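Local coordinates for protein paraflagellar rod component (PDB 2Q0X) that is of unknown function but adopts the alpha/beta-hydrolase fold and is probably a component of the trypanosome paraflagellar rod, at the interface of chains A and B. Coordinates in Å, arbitrary orientation; residue numbers count along the deposited sequence, not the author numbering. Chains: chain A/B, Uncharacterized protein.

The interface of chains A and B. Residues chain A 19, 27, 29, 74, 79; chain B 49-52, 74.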
loop_
_atom_site.group_PDB
_atom_site.type_symbol
_atom_site.label_atom_id
_atom_site.label_comp_id
_atom_site.label_asym_id
_atom_site.label_seq_id
_atom_site.Cartn_x
_atom_site.Cartn_y
_atom_site.Cartn_z
ATOM N N THR A 19 -10.995 -0.912 -6.690
ATOM C CA THR A 19 -9.696 -1.237 -7.251
ATOM C C THR A 19 -9.812 -1.353 -8.782
ATOM O O THR A 19 -10.863 -1.696 -9.309
ATOM C CB THR A 19 -9.138 -2.547 -6.662
ATOM O OG1 THR A 19 -9.955 -3.634 -7.080
ATOM C CG2 THR A 19 -9.105 -2.518 -5.116
ATOM N N LYS A 27 -3.748 -5.159 -7.972
ATOM C CA LYS A 27 -4.882 -4.262 -8.117
ATOM C C LYS A 27 -4.504 -3.010 -7.374
ATOM O O LYS A 27 -3.783 -3.077 -6.374
ATOM C CB LYS A 27 -6.138 -4.817 -7.472
ATOM C CG LYS A 27 -6.527 -6.189 -7.891
ATOM C CD LYS A 27 -7.772 -6.595 -7.097
ATOM C CE LYS A 27 -8.329 -7.907 -7.588
ATOM N NZ LYS A 27 -9.656 -8.220 -6.991
ATOM N N PRO A 29 -5.889 0.194 -5.329
ATOM C CA PRO A 29 -6.961 0.851 -4.610
ATOM C C PRO A 29 -7.069 2.345 -4.841
ATOM O O PRO A 29 -6.062 3.070 -4.896
ATOM C CB PRO A 29 -6.615 0.606 -3.136
ATOM C CG PRO A 29 -5.609 -0.420 -3.127
ATOM C CD PRO A 29 -4.845 -0.265 -4.405
ATOM N N GLU A 74 -2.982 4.896 -4.307
ATOM C CA GLU A 74 -1.629 4.532 -3.905
ATOM C C GLU A 74 -0.814 4.132 -5.118
ATOM O O GLU A 74 -1.201 3.240 -5.860
ATOM C CB GLU A 74 -1.651 3.435 -2.839
ATOM C CG GLU A 74 -2.015 3.997 -1.472
ATOM C CD GLU A 74 -2.248 2.919 -0.408
ATOM O OE1 GLU A 74 -2.260 3.303 0.805
ATOM O OE2 GLU A 74 -2.423 1.714 -0.800
ATOM N N LYS A 79 4.365 -0.532 -3.523
ATOM C CA LYS A 79 4.164 -1.869 -2.994
ATOM C C LYS A 79 5.272 -2.836 -3.400
ATOM O O LYS A 79 5.853 -2.731 -4.494
ATOM C CB LYS A 79 2.798 -2.407 -3.439
ATOM C CG LYS A 79 1.623 -1.634 -2.832
ATOM C CD LYS A 79 0.461 -2.542 -2.400
ATOM C CE LYS A 79 0.807 -3.400 -1.192
ATOM N NZ LYS A 79 -0.346 -4.228 -0.736
ATOM N N GLU B 49 -0.868 -7.971 -1.536
ATOM C CA GLU B 49 -2.337 -7.841 -1.539
ATOM C C GLU B 49 -2.771 -6.445 -1.093
ATOM O O GLU B 49 -2.196 -5.860 -0.170
ATOM C CB GLU B 49 -3.021 -8.941 -0.713
ATOM C CG GLU B 49 -2.921 -10.310 -1.367
ATOM C CD GLU B 49 -3.651 -11.466 -0.649
ATOM O OE1 GLU B 49 -3.664 -11.553 0.592
ATOM O OE2 GLU B 49 -4.155 -12.366 -1.363
ATOM N N SER B 50 -3.787 -5.921 -1.774
ATOM C CA SER B 50 -4.257 -4.564 -1.583
ATOM C C SER B 50 -5.591 -4.629 -0.873
ATOM O O SER B 50 -6.220 -5.666 -0.846
ATOM C CB SER B 50 -4.438 -3.881 -2.951
ATOM O OG SER B 50 -5.566 -4.412 -3.694
ATOM N N LEU B 51 -6.027 -3.513 -0.306
ATOM C CA LEU B 51 -7.404 -3.382 0.120
ATOM C C LEU B 51 -8.277 -3.897 -1.016
ATOM O O LEU B 51 -7.972 -3.645 -2.191
ATOM C CB LEU B 51 -7.718 -1.922 0.381
ATOM C CG LEU B 51 -7.029 -1.220 1.554
ATOM C CD1 LEU B 51 -7.455 0.263 1.623
ATOM C CD2 LEU B 51 -7.292 -1.954 2.891
ATOM N N LEU B 52 -9.331 -4.638 -0.681
ATOM C CA LEU B 52 -10.187 -5.279 -1.683
ATOM C C LEU B 52 -9.408 -6.181 -2.676
ATOM O O LEU B 52 -9.745 -6.258 -3.870
ATOM C CB LEU B 52 -11.029 -4.234 -2.430
ATOM C CG LEU B 52 -12.043 -3.392 -1.636
ATOM C CD1 LEU B 52 -12.639 -2.323 -2.545
ATOM C CD2 LEU B 52 -13.140 -4.251 -1.030
ATOM N N GLU B 74 -3.982 -2.812 5.355
ATOM C CA GLU B 74 -2.862 -3.153 4.501
ATOM C C GLU B 74 -1.621 -3.325 5.372
ATOM O O GLU B 74 -1.196 -2.403 6.069
ATOM C CB GLU B 74 -2.662 -2.094 3.372
ATOM C CG GLU B 74 -3.451 -2.457 2.073
ATOM C CD GLU B 74 -3.201 -1.514 0.892
ATOM O OE1 GLU B 74 -3.868 -1.646 -0.161
ATOM O OE2 GLU B 74 -2.339 -0.619 1.009
HETATM O O HOH W 1 -11.732 -5.293 -5.618
#
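Bends at chi2 and chi3 (the latter 70°) carry the amine of A:Lys79 to the backbone carbonyl of B:Glu49, while the acid of A:Glu74, stretched out after its first torsion, runs out to meet its twin B:Glu74. Both belong to the two-fold face between copies of an alpha/beta-hydrolase-fold protein (DUF1749), where strands 13-21 and 26-33 of chain A meet the loop 49-52 of chain B; whether this dimer is the biological one is not settled by the structure alone.

The lysine NZ meets B:Glu49 O end-on at 2.5 Å, donor to acceptor but short and with O nearly in line with CE-NZ, so as a hydrogen bond it is strained and its detail doubtful; a long methylene chain with a donor at its tip suits a backbone carbonyl on the other subunit. The two glutamate side chains run antiparallel, one alongside the other, with their carboxylates turned 40° apart. A:Glu74 OE2 lies 3.0 Å from B:Glu74 OE2. Two carboxylate oxygens so near would repel unless a proton is shared, so at least one acid may be protonated; A:Lys79 NZ, 4.4 Å from B:Glu74 OE1, could ease the charge without touching it. B:Glu74 OE1 is held within its own chain, its anti lone pair accepting a nearly straight bond from the backbone N of B:Leu51 at 2.9 Å, which probably steadies the loop.

B:Ser50 is small enough to sit against the strand: its CB packs on the ring carbon CG of A:Pro29, whose rigid ring offers an apolar surface without a backbone N-H. The same CG touches B:Glu74 OE1 at 3.7 Å, so the ring packs against both loop and acid. Chi1 of 71° puts the serine OG between its backbone N and carbonyl carbon, where it bonds to B:Leu51 O from above the carbonyl plane and reaches A:Lys27 O weakly. Farther along, the methyl CG2 of A:Thr19 lies against B:Leu51 O at 3.3 Å, with B:Leu52 CB as its second, apolar neighbour. The branched threonine serves twice, since its hydroxyl OG1 binds a water at 2.8 Å that also bonds to B:Leu52 O, bridging the chains.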